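Catechol 1,2-dioxygenase (PDB 1DMH) catalyses the Fe(III)-dependent cleavage of catechol by O2 to cis,cis-muconate, the first step of catechol breakdown in the beta-ketoadipate pathway. Local coordinates at residues H132-H137 with V192-P197; G138-A143 with L290-L295; T238-V243 with Y255-G260; V263-H268 with A284-D289. All coordinates share one frame; numbering follows the deposited sequence.

Interaction 1. Residues H132-H137 with V192-P197; sequences HTLILH and VRTILP
Strands 133-137 and 192-195 run antiparallel in the beta-sandwich of the intradiol dioxygenases. The hydrogen-bonded pairs Leu134-Thr194 and Leu136-Val192 are separated by the non-hydrogen-bonded pair Ile135-Arg193. The tight side carries Leu134, Leu136, Val192 and Thr194. There the two leucines meet Ile225 and Tyr227 of strand 220-230. Leu136 and Val192 lie alongside each other and point the same way, with Leu136 CB 3.7 Å from Val192 CG2. That methyl takes the crowded position between its own backbone N and carbonyl carbon. Leu134 and Thr194 are also parallel neighbours, Leu134 CD1 lying 3.8 Å from Thr194 CG2. The Thr194 hydroxyl is anti to its backbone N (chi1 -173°) and is hydrogen-bonded to His157 NE2. Leu196 crosses Leu134 at about a right angle, its CD2 4.0 Å from Leu134 CG.

The side of Thr133 and Arg193 is looser and wetter. Ile135 is buried, yet its CD1 comes no nearer than 4.1 Å to Arg193 CB. The extended Arg193 crosses Thr133 obliquely. A water in the guanidinium plane joins Arg193 NH2 to Thr133 OG1, while NH2 also forms a salt bridge with Glu280. At the His132 end, a second water links His132 N to Leu196 O. Beside it His132 O receives Leu196 N at 3.0 Å, nearly along the C=O axis, and Ile195 CA approaches the same oxygen at 3.1 Å.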
# COMPACT_ATOMS: atom_id res chain seq x y z
N HIS A 132 -3.42 9.71 -36.29
CA HIS A 132 -4.43 9.86 -37.34
C HIS A 132 -5.28 11.06 -36.88
O HIS A 132 -5.79 11.07 -35.77
CB HIS A 132 -5.28 8.60 -37.44
CG HIS A 132 -6.32 8.66 -38.52
ND1 HIS A 132 -6.00 8.92 -39.84
CD2 HIS A 132 -7.66 8.51 -38.48
CE1 HIS A 132 -7.11 8.93 -40.56
NE2 HIS A 132 -8.13 8.68 -39.77
N THR A 133 -5.41 12.06 -37.74
CA THR A 133 -6.16 13.27 -37.40
C THR A 133 -7.58 12.99 -36.97
O THR A 133 -8.29 12.24 -37.61
CB THR A 133 -6.21 14.25 -38.58
OG1 THR A 133 -4.88 14.51 -39.01
CG2 THR A 133 -6.84 15.58 -38.16
N LEU A 134 -7.99 13.64 -35.88
CA LEU A 134 -9.33 13.49 -35.32
C LEU A 134 -9.91 14.87 -35.08
O LEU A 134 -9.26 15.71 -34.44
CB LEU A 134 -9.26 12.77 -33.97
CG LEU A 134 -10.46 12.05 -33.34
CD1 LEU A 134 -10.42 12.32 -31.87
CD2 LEU A 134 -11.75 12.43 -33.95
N ILE A 135 -11.12 15.12 -35.58
CA ILE A 135 -11.82 16.40 -35.35
C ILE A 135 -12.92 15.97 -34.36
O ILE A 135 -13.77 15.16 -34.70
CB ILE A 135 -12.53 16.95 -36.65
CG1 ILE A 135 -11.49 17.22 -37.74
CG2 ILE A 135 -13.34 18.22 -36.36
CD1 ILE A 135 -10.43 18.17 -37.34
N LEU A 136 -12.88 16.49 -33.14
CA LEU A 136 -13.86 16.10 -32.12
C LEU A 136 -14.64 17.37 -31.77
O LEU A 136 -14.06 18.39 -31.44
CB LEU A 136 -13.14 15.58 -30.90
CG LEU A 136 -13.74 14.70 -29.79
CD1 LEU A 136 -13.09 15.17 -28.50
CD2 LEU A 136 -15.24 14.75 -29.70
N HIS A 137 -15.95 17.30 -31.84
CA HIS A 137 -16.73 18.48 -31.53
C HIS A 137 -18.09 18.12 -30.97
O HIS A 137 -18.54 16.98 -31.05
CB HIS A 137 -16.84 19.35 -32.80
CG HIS A 137 -17.51 18.66 -33.95
ND1 HIS A 137 -18.86 18.73 -34.19
CD2 HIS A 137 -17.00 17.84 -34.91
CE1 HIS A 137 -19.17 18.00 -35.25
NE2 HIS A 137 -18.06 17.44 -35.70
N VAL A 192 -12.24 20.48 -31.29
CA VAL A 192 -10.81 20.34 -31.19
C VAL A 192 -10.28 19.51 -32.30
O VAL A 192 -10.99 18.69 -32.87
CB VAL A 192 -10.35 19.66 -29.87
CG1 VAL A 192 -10.73 20.50 -28.74
CG2 VAL A 192 -10.98 18.28 -29.73
N ARG A 193 -9.02 19.76 -32.64
CA ARG A 193 -8.34 18.96 -33.63
C ARG A 193 -7.26 18.22 -32.81
O ARG A 193 -6.48 18.85 -32.08
CB ARG A 193 -7.70 19.83 -34.71
CG ARG A 193 -6.72 19.01 -35.54
CD ARG A 193 -6.11 19.77 -36.71
NE ARG A 193 -5.04 18.93 -37.26
CZ ARG A 193 -4.40 19.17 -38.39
NH1 ARG A 193 -4.72 20.23 -39.11
NH2 ARG A 193 -3.46 18.34 -38.81
N THR A 194 -7.23 16.89 -32.89
CA THR A 194 -6.23 16.13 -32.16
C THR A 194 -5.97 14.84 -32.96
O THR A 194 -6.08 14.86 -34.19
CB THR A 194 -6.73 15.83 -30.73
OG1 THR A 194 -5.68 15.21 -29.99
CG2 THR A 194 -7.95 14.93 -30.76
N ILE A 195 -5.58 13.75 -32.30
CA ILE A 195 -5.38 12.48 -33.01
C ILE A 195 -6.17 11.39 -32.28
O ILE A 195 -6.51 11.54 -31.10
CB ILE A 195 -3.89 12.04 -33.09
CG1 ILE A 195 -3.32 11.88 -31.68
CG2 ILE A 195 -3.06 13.03 -33.90
CD1 ILE A 195 -1.93 11.29 -31.65
N LEU A 196 -6.48 10.30 -32.98
CA LEU A 196 -7.20 9.18 -32.37
C LEU A 196 -6.28 8.48 -31.39
O LEU A 196 -5.17 8.10 -31.74
CB LEU A 196 -7.62 8.14 -33.39
CG LEU A 196 -9.03 8.17 -33.94
CD1 LEU A 196 -9.18 6.97 -34.86
CD2 LEU A 196 -10.06 8.09 -32.83
N PRO A 197 -6.72 8.34 -30.14
CA PRO A 197 -5.87 7.66 -29.16
C PRO A 197 -5.93 6.16 -29.36
O PRO A 197 -6.83 5.65 -30.05
CB PRO A 197 -6.49 8.09 -27.84
CG PRO A 197 -7.94 8.06 -28.18
CD PRO A 197 -7.94 8.84 -29.49
O HOH W 1 -4.30 8.26 -34.27
O HOH W 2 -2.86 15.84 -37.35

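Interaction 2. Residues G138-A143 with L290-L295; sequences GTIFDA and LKLTRL
Three backbone hydrogen bonds hold 138-143 beside 290-295. Leu290 N donates to Thr139 O at 3.1 Å, Phe141 N to Leu290 O at 2.8 Å, and Leu292 N to Phe141 O at 2.9 Å. All three donors lie nearly along the C=O axis of their acceptor. On one face Ile140 and Leu290 lie side by side, with Ile140 CD1 3.6 Å from Leu290 CD1. Leu292 crosses Ile140 obliquely farther along. On the other face Lys291 runs extended and then bends at its last torsion (chi4 64°). The bend brings Lys291 NZ to Asp142 O at 3.1 Å, in the carbonyl plane. A weak bond to Ala143 O adds a second grip on the ammonium. Ala143 CB packs tightly on Arg294 CG at 3.3 Å.

The next shell fixes these groups. Asp144 takes the Arg294 guanidinium in a salt bridge, and its N binds Asp142 OD1. Val229 of strand 220-230 and Leu237 of strand 237-243 pack on Leu290 and Leu292. The bridges Ile140-Leu290 and Phe141-Lys291 are parallel. This is the end of a parallel strand pair in the intradiol dioxygenase beta-sandwich.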
# COMPACT_ATOMS: atom_id res chain seq x y z
N GLY A 138 -18.74 19.11 -30.38
CA GLY A 138 -20.05 18.86 -29.82
C GLY A 138 -20.60 20.12 -29.20
O GLY A 138 -20.01 21.19 -29.32
N THR A 139 -21.74 19.98 -28.55
CA THR A 139 -22.39 21.10 -27.90
C THR A 139 -22.58 20.76 -26.44
O THR A 139 -22.79 19.59 -26.09
CB THR A 139 -23.80 21.36 -28.52
OG1 THR A 139 -23.67 21.67 -29.92
CG2 THR A 139 -24.51 22.51 -27.79
N ILE A 140 -22.48 21.76 -25.57
CA ILE A 140 -22.71 21.53 -24.15
C ILE A 140 -24.11 22.08 -23.84
O ILE A 140 -24.40 23.23 -24.17
CB ILE A 140 -21.68 22.26 -23.27
CG1 ILE A 140 -20.27 21.75 -23.59
CG2 ILE A 140 -22.03 22.06 -21.78
CD1 ILE A 140 -20.09 20.24 -23.40
N PHE A 141 -24.97 21.28 -23.22
CA PHE A 141 -26.32 21.71 -22.86
C PHE A 141 -26.50 21.89 -21.36
O PHE A 141 -26.00 21.08 -20.59
CB PHE A 141 -27.35 20.71 -23.34
CG PHE A 141 -27.41 20.56 -24.83
CD1 PHE A 141 -28.11 21.48 -25.60
CD2 PHE A 141 -26.77 19.51 -25.46
CE1 PHE A 141 -28.20 21.35 -26.98
CE2 PHE A 141 -26.85 19.36 -26.86
CZ PHE A 141 -27.56 20.28 -27.61
N ASP A 142 -27.21 22.94 -20.95
CA ASP A 142 -27.47 23.16 -19.53
C ASP A 142 -28.55 22.21 -19.06
O ASP A 142 -29.07 21.40 -19.85
CB ASP A 142 -27.88 24.61 -19.22
CG ASP A 142 -29.19 25.05 -19.89
OD1 ASP A 142 -30.08 24.22 -20.18
OD2 ASP A 142 -29.35 26.26 -20.07
N ALA A 143 -28.91 22.31 -17.79
CA ALA A 143 -29.91 21.41 -17.25
C ALA A 143 -31.27 21.51 -17.94
O ALA A 143 -32.09 20.60 -17.82
CB ALA A 143 -30.05 21.63 -15.75
N LEU A 290 -22.68 16.95 -24.51
CA LEU A 290 -22.79 16.66 -23.09
C LEU A 290 -23.87 17.53 -22.48
O LEU A 290 -23.98 18.70 -22.81
CB LEU A 290 -21.47 16.92 -22.37
CG LEU A 290 -20.33 16.03 -22.88
CD1 LEU A 290 -19.69 16.76 -24.04
CD2 LEU A 290 -19.28 15.76 -21.78
N LYS A 291 -24.67 16.93 -21.60
CA LYS A 291 -25.75 17.66 -20.92
C LYS A 291 -25.43 17.64 -19.43
O LYS A 291 -25.14 16.58 -18.85
CB LYS A 291 -27.11 17.00 -21.19
CG LYS A 291 -28.29 17.79 -20.58
CD LYS A 291 -29.63 17.13 -20.97
CE LYS A 291 -30.83 17.73 -20.24
NZ LYS A 291 -31.03 19.15 -20.59
N LEU A 292 -25.47 18.83 -18.83
CA LEU A 292 -25.14 19.00 -17.41
C LEU A 292 -26.33 18.99 -16.44
O LEU A 292 -27.48 19.16 -16.84
CB LEU A 292 -24.36 20.31 -17.24
CG LEU A 292 -23.06 20.54 -18.02
CD1 LEU A 292 -22.48 21.86 -17.58
CD2 LEU A 292 -22.06 19.42 -17.76
N THR A 293 -26.05 18.76 -15.16
CA THR A 293 -27.09 18.77 -14.15
C THR A 293 -26.87 19.99 -13.24
O THR A 293 -25.75 20.49 -13.07
CB THR A 293 -27.07 17.47 -13.30
OG1 THR A 293 -25.79 17.31 -12.69
CG2 THR A 293 -27.33 16.25 -14.18
N ARG A 294 -27.98 20.47 -12.67
CA ARG A 294 -27.96 21.63 -11.78
C ARG A 294 -27.43 21.27 -10.40
O ARG A 294 -27.48 20.11 -9.97
CB ARG A 294 -29.38 22.19 -11.59
CG ARG A 294 -29.94 23.03 -12.71
CD ARG A 294 -31.12 23.83 -12.16
NE ARG A 294 -31.63 24.81 -13.11
CZ ARG A 294 -32.37 24.51 -14.18
NH1 ARG A 294 -32.68 23.24 -14.44
NH2 ARG A 294 -32.80 25.48 -14.99
N LEU A 295 -26.95 22.30 -9.70
CA LEU A 295 -26.44 22.15 -8.34
C LEU A 295 -27.60 21.66 -7.47
O LEU A 295 -28.76 21.82 -7.84
CB LEU A 295 -25.92 23.49 -7.81
CG LEU A 295 -24.69 24.06 -8.52
CD1 LEU A 295 -24.39 25.43 -7.95
CD2 LEU A 295 -23.49 23.13 -8.33

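Interaction 3. Residues T238-V243 with Y255-G260; sequences TTQINV and YATREG
Strand 237-243 of the dioxygenase beta-sandwich meets the loop 255-260 beside the iron site. No hydrogen bond joins the two segments, and the contact rests on how a few side chains are set against each other. Asn242 and Thr257 cross at about a right angle. Asn242 CG lies anti to its carbonyl carbon (chi1 -76°), and its side chain sets out toward the loop. Thr257 CG2 is likewise anti to its carbonyl carbon and meets the amide head. The methyl sits beyond the end of the amide, between OD1 and ND2 and above its plane. The packing is tight, and the buried Asn242 ND2 has no polar partner in the model. Thr257 OG1 turns elsewhere, to Thr249 O.

Gln240 stands two residues back along the strand. Its CG takes the crowded position between backbone N and carbonyl carbon (chi1 85°), and the chain beyond is extended. Gln240 OE1 thereby comes within 4.1 Å of Ala256 CB. It also makes a weak hydrogen bond to Arg221 of the 4-methylcatechol pocket. The Gln240 side chain packs on His224 and lies about 5 Å from the iron. The closest touch of the contact is Thr257 CG2 to Asn242 OD1, at 3.0 Å.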
# COMPACT_ATOMS: atom_id res chain seq x y z
N THR A 238 -17.81 14.51 -14.79
CA THR A 238 -16.60 13.76 -15.08
C THR A 238 -17.07 12.59 -15.93
O THR A 238 -17.96 11.85 -15.51
CB THR A 238 -15.92 13.19 -13.81
OG1 THR A 238 -15.46 14.28 -13.00
CG2 THR A 238 -14.72 12.27 -14.17
N THR A 239 -16.52 12.41 -17.12
CA THR A 239 -16.96 11.30 -17.94
C THR A 239 -15.90 11.01 -19.01
O THR A 239 -14.80 11.55 -18.96
CB THR A 239 -18.36 11.62 -18.60
OG1 THR A 239 -18.90 10.43 -19.17
CG2 THR A 239 -18.24 12.67 -19.70
N GLN A 240 -16.21 10.12 -19.94
CA GLN A 240 -15.25 9.85 -21.00
C GLN A 240 -16.02 9.22 -22.14
O GLN A 240 -17.18 8.82 -21.96
CB GLN A 240 -14.18 8.87 -20.53
CG GLN A 240 -14.64 7.45 -20.68
CD GLN A 240 -13.61 6.40 -20.27
OE1 GLN A 240 -13.77 5.21 -20.63
NE2 GLN A 240 -12.59 6.79 -19.51
N ILE A 241 -15.41 9.18 -23.32
CA ILE A 241 -16.06 8.50 -24.43
C ILE A 241 -15.13 7.41 -24.92
O ILE A 241 -13.91 7.54 -24.83
CB ILE A 241 -16.47 9.44 -25.60
CG1 ILE A 241 -15.29 10.28 -26.08
CG2 ILE A 241 -17.65 10.28 -25.15
CD1 ILE A 241 -15.62 11.24 -27.22
N ASN A 242 -15.74 6.33 -25.39
CA ASN A 242 -15.04 5.16 -25.90
C ASN A 242 -15.14 5.15 -27.41
O ASN A 242 -16.21 5.40 -27.97
CB ASN A 242 -15.73 3.89 -25.39
CG ASN A 242 -15.41 3.62 -23.99
OD1 ASN A 242 -14.31 3.16 -23.69
ND2 ASN A 242 -16.34 3.93 -23.08
N VAL A 243 -14.03 4.85 -28.07
CA VAL A 243 -14.05 4.80 -29.52
C VAL A 243 -14.73 3.47 -29.91
O VAL A 243 -14.27 2.38 -29.52
CB VAL A 243 -12.60 4.88 -30.10
CG1 VAL A 243 -12.63 4.73 -31.61
CG2 VAL A 243 -11.97 6.22 -29.70
N TYR A 255 -13.36 -1.08 -15.79
CA TYR A 255 -14.84 -1.09 -15.77
C TYR A 255 -15.51 0.29 -15.91
O TYR A 255 -16.52 0.58 -15.27
CB TYR A 255 -15.31 -1.72 -14.46
CG TYR A 255 -14.65 -3.03 -14.17
CD1 TYR A 255 -15.04 -4.18 -14.85
CD2 TYR A 255 -13.62 -3.14 -13.22
CE1 TYR A 255 -14.44 -5.42 -14.59
CE2 TYR A 255 -13.00 -4.38 -12.95
CZ TYR A 255 -13.43 -5.51 -13.65
OH TYR A 255 -12.88 -6.74 -13.43
N ALA A 256 -14.97 1.13 -16.78
CA ALA A 256 -15.51 2.46 -16.92
C ALA A 256 -16.46 2.67 -18.08
O ALA A 256 -17.15 3.68 -18.14
CB ALA A 256 -14.37 3.45 -17.03
N THR A 257 -16.51 1.75 -19.02
CA THR A 257 -17.39 1.96 -20.16
C THR A 257 -18.87 1.85 -19.80
O THR A 257 -19.27 1.02 -18.97
CB THR A 257 -16.99 1.01 -21.32
OG1 THR A 257 -17.02 -0.33 -20.86
CG2 THR A 257 -15.56 1.29 -21.75
N ARG A 258 -19.67 2.73 -20.40
CA ARG A 258 -21.11 2.80 -20.17
C ARG A 258 -21.86 3.04 -21.45
O ARG A 258 -21.35 3.68 -22.36
CB ARG A 258 -21.48 3.97 -19.29
CG ARG A 258 -20.92 3.93 -17.94
CD ARG A 258 -21.84 4.74 -17.13
NE ARG A 258 -21.57 4.58 -15.72
CZ ARG A 258 -22.42 4.94 -14.77
NH1 ARG A 258 -23.59 5.48 -15.11
NH2 ARG A 258 -22.09 4.77 -13.50
N GLU A 259 -23.10 2.56 -21.48
CA GLU A 259 -23.95 2.77 -22.65
C GLU A 259 -24.19 4.26 -22.75
O GLU A 259 -24.46 4.93 -21.75
CB GLU A 259 -25.30 2.07 -22.48
CG GLU A 259 -25.20 0.57 -22.56
CD GLU A 259 -26.56 -0.08 -22.41
OE1 GLU A 259 -27.47 0.28 -23.22
OE2 GLU A 259 -26.73 -0.93 -21.49
N GLY A 260 -24.09 4.78 -23.96
CA GLY A 260 -24.27 6.20 -24.15
C GLY A 260 -22.92 6.89 -24.21
O GLY A 260 -22.86 8.05 -24.54

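Interaction 4. Residues V263-H268 with A284-D289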
# COMPACT_ATOMS: atom_id res chain seq x y z
N VAL A 263 -18.77 6.06 -28.79
CA VAL A 263 -18.98 6.92 -29.95
C VAL A 263 -18.23 6.44 -31.21
O VAL A 263 -17.08 6.01 -31.14
CB VAL A 263 -18.52 8.37 -29.56
CG1 VAL A 263 -18.71 9.35 -30.72
CG2 VAL A 263 -19.29 8.84 -28.31
N ASP A 264 -18.90 6.51 -32.37
CA ASP A 264 -18.27 6.10 -33.62
C ASP A 264 -17.37 7.19 -34.17
O ASP A 264 -17.75 8.36 -34.21
CB ASP A 264 -19.30 5.83 -34.73
CG ASP A 264 -20.37 4.85 -34.33
OD1 ASP A 264 -20.04 3.72 -33.89
OD2 ASP A 264 -21.57 5.20 -34.46
N ALA A 265 -16.18 6.82 -34.60
CA ALA A 265 -15.27 7.78 -35.22
C ALA A 265 -15.44 7.55 -36.72
O ALA A 265 -14.98 6.54 -37.25
CB ALA A 265 -13.83 7.49 -34.81
N VAL A 266 -16.14 8.46 -37.39
CA VAL A 266 -16.38 8.36 -38.83
C VAL A 266 -15.16 8.77 -39.65
O VAL A 266 -14.58 9.84 -39.42
CB VAL A 266 -17.55 9.26 -39.22
CG1 VAL A 266 -17.72 9.28 -40.72
CG2 VAL A 266 -18.81 8.77 -38.53
N GLU A 267 -14.77 7.94 -40.61
CA GLU A 267 -13.61 8.24 -41.44
C GLU A 267 -13.96 8.98 -42.72
O GLU A 267 -14.86 8.57 -43.47
CB GLU A 267 -12.86 6.95 -41.80
CG GLU A 267 -12.28 6.24 -40.61
CD GLU A 267 -11.06 6.94 -40.03
OE1 GLU A 267 -10.57 7.92 -40.64
OE2 GLU A 267 -10.57 6.48 -38.96
N HIS A 268 -13.25 10.07 -42.97
CA HIS A 268 -13.47 10.87 -44.16
C HIS A 268 -12.24 10.80 -45.04
O HIS A 268 -11.12 10.96 -44.55
CB HIS A 268 -13.74 12.31 -43.75
CG HIS A 268 -15.01 12.48 -42.99
ND1 HIS A 268 -16.24 12.45 -43.59
CD2 HIS A 268 -15.23 12.59 -41.66
CE1 HIS A 268 -17.18 12.54 -42.66
NE2 HIS A 268 -16.59 12.62 -41.48
N ALA A 284 -10.55 11.39 -39.05
CA ALA A 284 -11.71 10.80 -38.39
C ALA A 284 -12.51 11.94 -37.71
O ALA A 284 -11.95 12.97 -37.30
CB ALA A 284 -11.24 9.79 -37.35
N GLU A 285 -13.82 11.76 -37.62
CA GLU A 285 -14.67 12.75 -36.96
C GLU A 285 -15.56 12.09 -35.91
O GLU A 285 -16.16 11.03 -36.17
CB GLU A 285 -15.54 13.51 -37.97
CG GLU A 285 -16.54 14.47 -37.32
CD GLU A 285 -17.42 15.17 -38.33
OE1 GLU A 285 -17.89 14.50 -39.28
OE2 GLU A 285 -17.68 16.38 -38.18
N MET A 286 -15.63 12.70 -34.73
CA MET A 286 -16.47 12.23 -33.63
C MET A 286 -17.25 13.44 -33.12
O MET A 286 -16.70 14.52 -32.96
CB MET A 286 -15.66 11.65 -32.47
CG MET A 286 -14.85 10.40 -32.83
SD MET A 286 -13.84 9.75 -31.47
CE MET A 286 -15.07 9.09 -30.43
N VAL A 287 -18.54 13.26 -32.91
CA VAL A 287 -19.40 14.31 -32.39
C VAL A 287 -19.86 13.80 -31.02
O VAL A 287 -20.27 12.65 -30.91
CB VAL A 287 -20.65 14.52 -33.29
CG1 VAL A 287 -21.51 15.66 -32.75
CG2 VAL A 287 -20.23 14.80 -34.70
N PHE A 288 -19.77 14.61 -29.98
CA PHE A 288 -20.24 14.16 -28.68
C PHE A 288 -20.75 15.35 -27.90
O PHE A 288 -19.98 16.27 -27.60
CB PHE A 288 -19.14 13.46 -27.88
CG PHE A 288 -19.64 12.84 -26.60
CD1 PHE A 288 -20.62 11.84 -26.63
CD2 PHE A 288 -19.18 13.28 -25.36
CE1 PHE A 288 -21.14 11.30 -25.44
CE2 PHE A 288 -19.70 12.74 -24.18
CZ PHE A 288 -20.68 11.74 -24.23
N ASP A 289 -22.05 15.36 -27.63
CA ASP A 289 -22.68 16.45 -26.86
C ASP A 289 -22.78 15.99 -25.43
O ASP A 289 -22.96 14.80 -25.15
CB ASP A 289 -24.10 16.76 -27.33
CG ASP A 289 -24.18 17.15 -28.77
OD1 ASP A 289 -23.22 17.73 -29.31
OD2 ASP A 289 -25.24 16.90 -29.37
O HOH W 3 -19.45 10.46 -34.06
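Met286 lies at the apolar centre. Its CG is anti to its carbonyl carbon (chi1 -63°), and the chain bends at its last torsion (chi3 72°). The bend carries Met286 CE to 3.6 Å from Val263 CB, and the two side chains cross obliquely. Nearer the backbone, Met286 CG lies 3.7 Å from Ala265 CB. Val263 splits its two methyls. CG1 stays by Met286 CE, while Val263 CG2 reaches Phe288 CD1 at 3.7 Å, with the two side chains crossing at about a right angle.

Outward from this centre the backbones pair antiparallel. Val266 N donates to Glu285 O at 2.8 Å, and Glu285 N returns a bond to Val266 O at 2.7 Å. Both donors lie in the carbonyl plane, but neither bond is straight. Beyond this pair, a water donates to Asp264 O and accepts from Val287 N.

The polar edge is formed by His268 and Glu285. Glu285 CB lies at the edge of the His268 ring, in its plane, and the side chain then runs on extended. His268 NE2 makes a weak hydrogen bond to Glu285 OE1 at 3.2 Å, with ring and carboxylate planes 73° apart. The stronger partner of that carboxylate is His137.

Strands 262-268 and 283-291 are joined through helix 271-276. They form an antiparallel strand pair of the intradiol dioxygenase beta-sandwich. Strand 133-141 flanks 283-291, and Ile241 of strand 237-243 packs on Val263, Met286 and Phe288.

All four contacts reach the same mixed sheet, interaction 3 through strand 237-243 alone. Interactions 1 and 4 are closest, centres about 9 Å apart. Probable hydrogen bonds tie them: His132 NE2 to Glu267 OE1 and His137 NE2 to Glu285 OE2, each 2.7 Å. Interaction 2 continues strand 133-141 from interaction 1 and strand 283-291 from interaction 4. Thr139 N meets Asp289 OD1 at 2.8 Å between interactions 2 and 4. Interaction 3 joins interaction 4 through Asn242 O and Val263 N, 2.8 Å apart. It lies beside the active site, with the side chain of Gln240 about 5 Å from bound 4-methylcatechol. The others are farther, although Leu134 and Met286 pack on Ile225 of the catechol site.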